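Local coordinates for protein folylpolyglutamate synthase (FolC) (Helicobacter pylori, PDB 6K8C) that probably adds glutamate to dihydropteroate and extends the polyglutamate tail of tetrahydrofolates at the expense of ATP, serving folate biosynthesis, at residues A[74-79]-A[138-143]; A[158-163]-A[190-195]; A[186-191]-A[212-217]. All coordinates share one frame; numbering follows the deposited sequence.

Contact 1: residues A[74-79]-A[138-143]; sequences FKVLHF and YLVLEA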
loop_
_atom_site.group_PDB
_atom_site.type_symbol
_atom_site.label_atom_id
_atom_site.label_comp_id
_atom_site.label_asym_id
_atom_site.label_seq_id
_atom_site.Cartn_x
_atom_site.Cartn_y
_atom_site.Cartn_z
ATOM N N PHE A 74 -17.270 -2.546 13.794
ATOM C CA PHE A 74 -16.117 -2.022 14.510
ATOM C C PHE A 74 -15.614 -0.759 13.825
ATOM O O PHE A 74 -15.687 -0.621 12.600
ATOM C CB PHE A 74 -14.984 -3.047 14.590
ATOM C CG PHE A 74 -15.237 -4.159 15.566
ATOM C CD1 PHE A 74 -15.438 -3.889 16.910
ATOM C CD2 PHE A 74 -15.261 -5.476 15.141
ATOM C CE1 PHE A 74 -15.668 -4.913 17.812
ATOM C CE2 PHE A 74 -15.489 -6.504 16.033
ATOM C CZ PHE A 74 -15.695 -6.226 17.369
ATOM N N LYS A 75 -15.107 0.166 14.633
ATOM C CA LYS A 75 -14.472 1.374 14.124
ATOM C C LYS A 75 -13.004 1.067 13.852
ATOM O O LYS A 75 -12.286 0.610 14.748
ATOM C CB LYS A 75 -14.619 2.524 15.120
ATOM C CG LYS A 75 -16.039 3.055 15.229
ATOM C CD LYS A 75 -16.077 4.381 15.980
ATOM C CE LYS A 75 -17.081 4.351 17.124
ATOM N NZ LYS A 75 -16.544 5.005 18.353
ATOM N N VAL A 76 -12.564 1.299 12.617
ATOM C CA VAL A 76 -11.228 0.916 12.178
ATOM C C VAL A 76 -10.607 2.060 11.386
ATOM O O VAL A 76 -11.265 2.670 10.537
ATOM C CB VAL A 76 -11.259 -0.365 11.310
ATOM C CG1 VAL A 76 -9.839 -0.838 11.002
ATOM C CG2 VAL A 76 -12.058 -1.464 11.992
ATOM N N LEU A 77 -9.329 2.325 11.634
ATOM C CA LEU A 77 -8.535 3.198 10.785
ATOM C C LEU A 77 -7.449 2.380 10.105
ATOM O O LEU A 77 -6.705 1.654 10.772
ATOM C CB LEU A 77 -7.898 4.339 11.578
ATOM C CG LEU A 77 -7.255 5.385 10.658
ATOM C CD1 LEU A 77 -7.487 6.770 11.226
ATOM C CD2 LEU A 77 -5.765 5.139 10.442
ATOM N N HIS A 78 -7.350 2.519 8.786
ATOM C CA HIS A 78 -6.323 1.859 7.994
ATOM C C HIS A 78 -5.331 2.911 7.518
ATOM O O HIS A 78 -5.689 3.802 6.740
ATOM C CB HIS A 78 -6.932 1.115 6.807
ATOM C CG HIS A 78 -5.941 0.312 6.027
ATOM N ND1 HIS A 78 -6.153 -0.071 4.720
ATOM C CD2 HIS A 78 -4.733 -0.191 6.375
ATOM C CE1 HIS A 78 -5.123 -0.782 4.299
ATOM N NE2 HIS A 78 -4.247 -0.871 5.283
ATOM N N PHE A 79 -4.095 2.800 7.986
ATOM C CA PHE A 79 -3.029 3.750 7.693
ATOM C C PHE A 79 -2.104 3.135 6.651
ATOM O O PHE A 79 -1.504 2.092 6.905
ATOM C CB PHE A 79 -2.265 4.068 8.978
ATOM C CG PHE A 79 -1.048 4.928 8.784
ATOM C CD1 PHE A 79 -1.160 6.210 8.277
ATOM C CD2 PHE A 79 0.205 4.459 9.151
ATOM C CE1 PHE A 79 -0.041 7.004 8.123
ATOM C CE2 PHE A 79 1.330 5.248 9.000
ATOM C CZ PHE A 79 1.205 6.521 8.488
ATOM N N TYR A 138 -9.986 -0.737 16.167
ATOM C CA TYR A 138 -8.820 -1.362 15.565
ATOM C C TYR A 138 -8.068 -0.328 14.745
ATOM O O TYR A 138 -8.676 0.541 14.112
ATOM C CB TYR A 138 -9.206 -2.553 14.670
ATOM C CG TYR A 138 -9.777 -3.718 15.447
ATOM C CD1 TYR A 138 -8.951 -4.708 15.964
ATOM C CD2 TYR A 138 -11.146 -3.821 15.672
ATOM C CE1 TYR A 138 -9.473 -5.772 16.683
ATOM C CE2 TYR A 138 -11.675 -4.872 16.390
ATOM C CZ TYR A 138 -10.837 -5.845 16.895
ATOM O OH TYR A 138 -11.366 -6.901 17.610
ATOM N N LEU A 139 -6.745 -0.430 14.769
ATOM C CA LEU A 139 -5.866 0.399 13.955
ATOM C C LEU A 139 -5.009 -0.540 13.118
ATOM O O LEU A 139 -4.179 -1.279 13.661
ATOM C CB LEU A 139 -5.008 1.311 14.829
ATOM C CG LEU A 139 -3.911 2.099 14.111
ATOM C CD1 LEU A 139 -4.511 2.985 13.031
ATOM C CD2 LEU A 139 -3.104 2.921 15.107
ATOM N N VAL A 140 -5.246 -0.551 11.809
ATOM C CA VAL A 140 -4.479 -1.367 10.873
ATOM C C VAL A 140 -3.366 -0.477 10.335
ATOM O O VAL A 140 -3.618 0.457 9.568
ATOM C CB VAL A 140 -5.356 -1.934 9.746
ATOM C CG1 VAL A 140 -4.533 -2.870 8.852
ATOM C CG2 VAL A 140 -6.541 -2.707 10.330
ATOM N N LEU A 141 -2.138 -0.773 10.746
ATOM C CA LEU A 141 -0.997 0.130 10.633
ATOM C C LEU A 141 0.020 -0.481 9.678
ATOM O O LEU A 141 0.692 -1.459 10.022
ATOM C CB LEU A 141 -0.383 0.359 12.014
ATOM C CG LEU A 141 0.457 1.594 12.327
ATOM C CD1 LEU A 141 -0.395 2.846 12.325
ATOM C CD2 LEU A 141 1.126 1.401 13.675
ATOM N N GLU A 142 0.136 0.096 8.490
ATOM C CA GLU A 142 1.094 -0.382 7.502
ATOM C C GLU A 142 2.472 0.195 7.792
ATOM O O GLU A 142 2.619 1.407 7.987
ATOM C CB GLU A 142 0.641 0.021 6.102
ATOM C CG GLU A 142 1.472 -0.540 4.971
ATOM C CD GLU A 142 0.989 -0.040 3.628
ATOM O OE1 GLU A 142 1.696 0.780 3.008
ATOM O OE2 GLU A 142 -0.109 -0.453 3.201
ATOM N N ALA A 143 3.479 -0.670 7.823
ATOM C CA ALA A 143 4.840 -0.205 8.044
ATOM C C ALA A 143 5.334 0.589 6.840
ATOM O O ALA A 143 4.943 0.340 5.695
ATOM C CB ALA A 143 5.774 -1.386 8.315
HETATM O O HOH W 1 -1.760 -2.074 4.553
#

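Contact 2: residues A[158-163]-A[190-195]; sequences TLSVFT and SLSIIA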
loop_
_atom_site.group_PDB
_atom_site.type_symbol
_atom_site.label_atom_id
_atom_site.label_comp_id
_atom_site.label_asym_id
_atom_site.label_seq_id
_atom_site.Cartn_x
_atom_site.Cartn_y
_atom_site.Cartn_z
ATOM N N THR A 158 -1.061 -5.637 18.867
ATOM C CA THR A 158 -1.812 -6.849 19.165
ATOM C C THR A 158 -1.411 -7.984 18.231
ATOM O O THR A 158 -1.317 -9.143 18.653
ATOM C CB THR A 158 -3.307 -6.563 19.035
ATOM O OG1 THR A 158 -3.639 -5.413 19.816
ATOM C CG2 THR A 158 -4.136 -7.753 19.491
ATOM N N LEU A 159 -1.163 -7.667 16.965
ATOM C CA LEU A 159 -0.965 -8.685 15.945
ATOM C C LEU A 159 -0.109 -8.097 14.836
ATOM O O LEU A 159 -0.267 -6.928 14.490
ATOM C CB LEU A 159 -2.310 -9.151 15.382
ATOM C CG LEU A 159 -2.324 -10.141 14.227
ATOM C CD1 LEU A 159 -1.907 -11.515 14.723
ATOM C CD2 LEU A 159 -3.719 -10.171 13.614
ATOM N N SER A 160 0.801 -8.905 14.300
ATOM C CA SER A 160 1.522 -8.566 13.081
ATOM C C SER A 160 1.037 -9.460 11.949
ATOM O O SER A 160 0.750 -10.644 12.160
ATOM C CB SER A 160 3.033 -8.730 13.262
ATOM O OG SER A 160 3.515 -7.898 14.305
ATOM N N VAL A 161 0.921 -8.890 10.754
ATOM C CA VAL A 161 0.623 -9.649 9.544
ATOM C C VAL A 161 1.797 -9.468 8.596
ATOM O O VAL A 161 2.072 -8.348 8.150
ATOM C CB VAL A 161 -0.688 -9.193 8.886
ATOM C CG1 VAL A 161 -0.911 -9.959 7.589
ATOM C CG2 VAL A 161 -1.859 -9.402 9.838
ATOM N N PHE A 162 2.498 -10.559 8.291
ATOM C CA PHE A 162 3.634 -10.507 7.381
ATOM C C PHE A 162 3.169 -10.951 6.003
ATOM O O PHE A 162 2.951 -12.144 5.770
ATOM C CB PHE A 162 4.788 -11.366 7.897
ATOM C CG PHE A 162 5.431 -10.809 9.139
ATOM C CD1 PHE A 162 6.268 -9.705 9.062
ATOM C CD2 PHE A 162 5.188 -11.375 10.377
ATOM C CE1 PHE A 162 6.860 -9.177 10.207
ATOM C CE2 PHE A 162 5.776 -10.859 11.523
ATOM C CZ PHE A 162 6.613 -9.751 11.436
ATOM N N THR A 163 3.006 -9.987 5.102
ATOM C CA THR A 163 2.702 -10.267 3.705
ATOM C C THR A 163 3.980 -10.746 3.014
ATOM O O THR A 163 5.052 -10.769 3.627
ATOM C CB THR A 163 2.091 -9.019 3.061
ATOM O OG1 THR A 163 3.103 -8.033 2.826
ATOM C CG2 THR A 163 1.014 -8.430 3.960
ATOM N N SER A 190 4.336 -10.976 19.917
ATOM C CA SER A 190 4.020 -12.288 20.460
ATOM C C SER A 190 3.074 -13.089 19.573
ATOM O O SER A 190 2.985 -14.310 19.737
ATOM C CB SER A 190 3.415 -12.141 21.857
ATOM O OG SER A 190 2.189 -11.432 21.806
ATOM N N LEU A 191 2.384 -12.443 18.635
ATOM C CA LEU A 191 1.357 -13.095 17.830
ATOM C C LEU A 191 1.433 -12.553 16.412
ATOM O O LEU A 191 1.261 -11.349 16.202
ATOM C CB LEU A 191 -0.037 -12.857 18.426
ATOM C CG LEU A 191 -1.229 -13.497 17.711
ATOM C CD1 LEU A 191 -1.038 -14.990 17.609
ATOM C CD2 LEU A 191 -2.530 -13.156 18.430
ATOM N N SER A 192 1.684 -13.432 15.443
ATOM C CA SER A 192 1.854 -12.990 14.066
ATOM C C SER A 192 1.290 -14.015 13.094
ATOM O O SER A 192 1.382 -15.225 13.318
ATOM C CB SER A 192 3.328 -12.738 13.737
ATOM O OG SER A 192 3.898 -11.818 14.652
ATOM N N ILE A 193 0.720 -13.505 12.013
ATOM C CA ILE A 193 0.283 -14.292 10.869
ATOM C C ILE A 193 1.289 -14.069 9.755
ATOM O O ILE A 193 1.730 -12.937 9.533
ATOM C CB ILE A 193 -1.134 -13.875 10.438
ATOM C CG1 ILE A 193 -2.138 -14.302 11.507
ATOM C CG2 ILE A 193 -1.505 -14.475 9.081
ATOM C CD1 ILE A 193 -3.050 -13.214 11.888
ATOM N N ILE A 194 1.678 -15.135 9.061
ATOM C CA ILE A 194 2.638 -15.000 7.972
ATOM C C ILE A 194 2.038 -15.603 6.707
ATOM O O ILE A 194 1.640 -16.775 6.697
ATOM C CB ILE A 194 4.007 -15.626 8.313
ATOM C CG1 ILE A 194 5.022 -15.329 7.210
ATOM C CG2 ILE A 194 3.923 -17.113 8.601
ATOM C CD1 ILE A 194 6.450 -15.199 7.720
ATOM N N ALA A 195 1.948 -14.787 5.652
ATOM C CA ALA A 195 1.542 -15.251 4.333
ATOM C C ALA A 195 2.594 -16.209 3.771
ATOM O O ALA A 195 3.724 -16.254 4.266
ATOM C CB ALA A 195 1.360 -14.052 3.397
HETATM O O HOH W 2 1.887 -9.410 18.352
HETATM O O HOH W 3 3.554 -9.730 16.213
#

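Contact 3: residues A[186-191]-A[212-217]; sequences KAMGSL and KHAKLI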
loop_
_atom_site.group_PDB
_atom_site.type_symbol
_atom_site.label_atom_id
_atom_site.label_comp_id
_atom_site.label_asym_id
_atom_site.label_seq_id
_atom_site.Cartn_x
_atom_site.Cartn_y
_atom_site.Cartn_z
ATOM N N LYS A 186 12.408 -8.983 12.654
ATOM C CA LYS A 186 12.969 -8.853 13.997
ATOM C C LYS A 186 12.007 -8.164 14.954
ATOM O O LYS A 186 12.032 -8.437 16.160
ATOM C CB LYS A 186 14.296 -8.096 13.946
ATOM C CG LYS A 186 15.509 -9.006 13.866
ATOM C CD LYS A 186 16.792 -8.218 13.652
ATOM C CE LYS A 186 17.975 -9.157 13.476
ATOM N NZ LYS A 186 18.569 -9.054 12.115
ATOM N N ALA A 187 11.153 -7.279 14.445
ATOM C CA ALA A 187 10.204 -6.554 15.274
ATOM C C ALA A 187 8.879 -7.291 15.446
ATOM O O ALA A 187 7.891 -6.677 15.867
ATOM C CB ALA A 187 9.961 -5.161 14.694
ATOM N N MET A 188 8.831 -8.586 15.132
ATOM C CA MET A 188 7.615 -9.349 15.370
ATOM C C MET A 188 7.322 -9.409 16.864
ATOM O O MET A 188 8.233 -9.494 17.693
ATOM C CB MET A 188 7.735 -10.761 14.777
ATOM C CG MET A 188 8.335 -11.811 15.698
ATOM S SD MET A 188 8.181 -13.517 15.106
ATOM C CE MET A 188 8.958 -13.436 13.493
ATOM N N GLY A 189 6.045 -9.313 17.206
ATOM C CA GLY A 189 5.592 -9.416 18.578
ATOM C C GLY A 189 5.244 -10.839 18.951
ATOM O O GLY A 189 5.756 -11.803 18.374
ATOM N N SER A 190 4.336 -10.976 19.917
ATOM C CA SER A 190 4.020 -12.288 20.460
ATOM C C SER A 190 3.074 -13.089 19.573
ATOM O O SER A 190 2.985 -14.310 19.737
ATOM C CB SER A 190 3.415 -12.141 21.857
ATOM O OG SER A 190 2.189 -11.432 21.806
ATOM N N LEU A 191 2.384 -12.443 18.635
ATOM C CA LEU A 191 1.357 -13.095 17.830
ATOM C C LEU A 191 1.433 -12.553 16.412
ATOM O O LEU A 191 1.261 -11.349 16.202
ATOM C CB LEU A 191 -0.037 -12.857 18.426
ATOM C CG LEU A 191 -1.229 -13.497 17.711
ATOM C CD1 LEU A 191 -1.038 -14.990 17.609
ATOM C CD2 LEU A 191 -2.530 -13.156 18.430
ATOM N N LYS A 212 11.973 -15.673 20.350
ATOM C CA LYS A 212 11.160 -14.737 21.113
ATOM C C LYS A 212 9.982 -15.396 21.822
ATOM O O LYS A 212 9.181 -14.686 22.440
ATOM C CB LYS A 212 10.645 -13.620 20.195
ATOM C CG LYS A 212 11.749 -12.816 19.527
ATOM C CD LYS A 212 11.184 -11.784 18.561
ATOM C CE LYS A 212 11.637 -10.377 18.914
ATOM N NZ LYS A 212 10.854 -9.804 20.048
ATOM N N HIS A 213 9.863 -16.726 21.751
ATOM C CA HIS A 213 8.742 -17.466 22.342
ATOM C C HIS A 213 7.403 -17.008 21.779
ATOM O O HIS A 213 6.385 -17.038 22.473
ATOM C CB HIS A 213 8.732 -17.351 23.872
ATOM C CG HIS A 213 10.050 -17.648 24.516
ATOM N ND1 HIS A 213 10.657 -18.883 24.438
ATOM C CD2 HIS A 213 10.874 -16.871 25.259
ATOM C CE1 HIS A 213 11.800 -18.852 25.099
ATOM N NE2 HIS A 213 11.955 -17.643 25.608
ATOM N N ALA A 214 7.389 -16.583 20.520
ATOM C CA ALA A 214 6.211 -15.997 19.899
ATOM C C ALA A 214 5.410 -17.058 19.158
ATOM O O ALA A 214 5.920 -18.128 18.814
ATOM C CB ALA A 214 6.610 -14.883 18.931
ATOM N N LYS A 215 4.141 -16.748 18.908
ATOM C CA LYS A 215 3.267 -17.640 18.158
ATOM C C LYS A 215 3.195 -17.152 16.714
ATOM O O LYS A 215 2.804 -16.009 16.454
ATOM C CB LYS A 215 1.875 -17.720 18.786
ATOM C CG LYS A 215 0.899 -18.616 18.008
ATOM C CD LYS A 215 -0.547 -18.280 18.334
ATOM C CE LYS A 215 -1.491 -19.453 18.116
ATOM N NZ LYS A 215 -2.863 -19.082 18.572
ATOM N N LEU A 216 3.597 -18.012 15.786
ATOM C CA LEU A 216 3.620 -17.712 14.362
ATOM C C LEU A 216 2.565 -18.574 13.684
ATOM O O LEU A 216 2.658 -19.804 13.712
ATOM C CB LEU A 216 5.009 -17.983 13.785
ATOM C CG LEU A 216 5.324 -17.554 12.357
ATOM C CD1 LEU A 216 5.132 -16.047 12.194
ATOM C CD2 LEU A 216 6.749 -17.977 12.000
ATOM N N ILE A 217 1.552 -17.938 13.107
ATOM C CA ILE A 217 0.467 -18.641 12.431
ATOM C C ILE A 217 0.782 -18.641 10.942
ATOM O O ILE A 217 0.716 -17.599 10.285
ATOM C CB ILE A 217 -0.895 -17.996 12.712
ATOM C CG1 ILE A 217 -1.243 -18.102 14.199
ATOM C CG2 ILE A 217 -1.982 -18.657 11.874
ATOM C CD1 ILE A 217 -2.349 -17.147 14.624
HETATM O O HOH W 4 4.889 -13.470 16.297
#

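Contact 1: residues A[74-79]-A[138-143]
Tyr138 gives up the most surface to this contact. With CG anti to the carbonyl carbon (chi1 -67°), its ring reaches Phe74, and its CE2 edge stands over one face of the Phe74 ring, 3.7 Å from Phe74 CG. The planes meet at 78°, which makes the pair a T-shaped stack, and Leu255 touches both side chains. Further in, Tyr138 CB packs equally against both methyls of Val76.

Phe79 works at the other end and on the opposite face of the sheet. Its CG is anti to the backbone N, so the ring runs alongside Leu141 in the same direction, and CD2 of Phe79 comes to 3.6 Å from Leu141 CD1. Ala125, Thr126 and Ala129 of helix 121-132 also pack on the Phe79 side chain.

The strands run parallel, 6° apart, and five backbone bonds alternate in direction from Tyr138 N-Lys75 O to Glu142 N-Phe79 O. In this P-loop NTPase-like domain, strand 138-142 is inserted between strands 48-53 and 76-79, which helix 58-70 connects as a beta-alpha-beta crossover.

On the face toward that helix, Val140 splits its methyls: CG2 packs 3.8 Å from Val76 CG1, and CG1 lies 3.7 Å from His78 CD2. The carbonyl O of Val140 sits in the plane of the imidazole, at its edge, 3.4 Å from His78 CD2. A water spans His78 NE2 (2.9 Å to the water O) and the carboxylate of Glu142. That water donates to OE2 of Glu142, while Ser81 N holds OE1 and Arg63 pairs with His78 ND1.

Contact 2: residues A[158-163]-A[190-195]
Ile193 and Leu159 form the apolar centre. Ile193 CG1 is anti to the carbonyl carbon (chi1 -69°), which carries CD1 against both methyls of Leu159, and the approach of Ile193 CD1 to Leu159 CD1, 3.5 Å, is tighter than ordinary van der Waals contact. The same Leu159 CD1 also lies 3.6 Å from Leu191 CG. Helix 241-254 covers this face through Val246, Ala250 and Thr253.

The other face carries Phe162. Its CB packs 4.0 Å from Ile194 CG1, while the ring turns its edge to Ser192, with Phe162 CE2 3.8 Å from Ser192 OG; Met188 touches the ring as well.

Between the two faces runs the backbone pairing of neighbouring parallel strands, 159-162 and 191-194, in the central sheet of the Mur ligase middle domain. Their segments are inclined by 18°. Four bonds join them, the straightest being Phe162 N to Ile193 O, at 2.8 Å and 176°. At the C-terminal end, Ala195 N donates to Phe162 O, and beyond it Thr163 OG1 is bonded to Asn56 O.

Toward the N-terminal end the contact becomes polar. One water donates to Leu191 O and to Ser192 OG (2.6 Å from the water O), and it also bonds Ser160 OG at 2.6 Å from its oxygen. Leu191 O accepts Ser160 N too. A second water accepts from Leu191 N and gives a weak bond to Thr158 O.

Contact 3: residues A[186-191]-A[212-217]
Lys212 lays its aliphatic chain across Met188, with Lys212 CD 4.0 Å from Met188 CG. The chain is bent at chi3 and chi4, and this bend brings it over the backbone of the loop, so that Lys212 CE comes to 3.4 Å from Lys186 O. The amine ends near another carbonyl, with Lys212 NZ 3.5 Å from Met188 O. Met188 itself has CG in the crowded position between backbone N and carbonyl carbon, and its side chain crosses that of the lysine obliquely and touches Ile208 and Ala209 of helix 199-211.

Ala214 is the next point of contact. Its CB presses on the loop backbone, 3.2 Å from Gly189 O. The single direct backbone bond of the pair follows: Lys215 N donates to Ser190 O at 2.8 Å, and the hydrogen lies almost on the line (174°). The donor nevertheless stands 38° above the carbonyl plane, so the bond is straight at the hydrogen but does not follow a lone pair. Close by, a water donates both to Gly189 O, 2.8 Å from the water O, and to Lys215 O, joining the two backbones a second time.

Beyond Ser190 the side chains of Leu191 and Lys215 align. Lys215 is extended and runs beside Leu191 in the same direction, tightly enough that Leu191 CD1 and Lys215 CD are 3.4 Å apart. The Leu191 and Ile217 side chains cross obliquely, with Leu191 CD1 3.9 Å from Ile217 CD1.

The chain enters this pairing from helix 199-211 through His213, whose positive phi and two bonds back into the last turn form a Schellman motif. Strands 191-194 and 215-218, parallel neighbours connected by that helix, make a beta-alpha-beta unit at one edge of the P-loop NTPase-like sheet, with 215-218 its outermost strand there.

In the fold
All three contacts belong to one mixed sheet. Contacts 1 and 2 lie on either side of strand 48-53, with centres 14 Å apart and nearest atoms about 6 Å apart, so they do not touch. Contact 3 continues contact 2 outward: their centres are 8 Å apart, they share Ser190 and Leu191, and Ser192 O lies 2.7 Å from Ile217 N, a probable hydrogen bond. Contact 1 is farther from contact 3, about 20 Å between centres. Strand 48-53 leads toward helix 58-70 through the P-loop expected to bind ATP phosphates; contact 1 reaches that region where Glu142 touches Lys58, and contact 2 where Thr163 bonds Asn56.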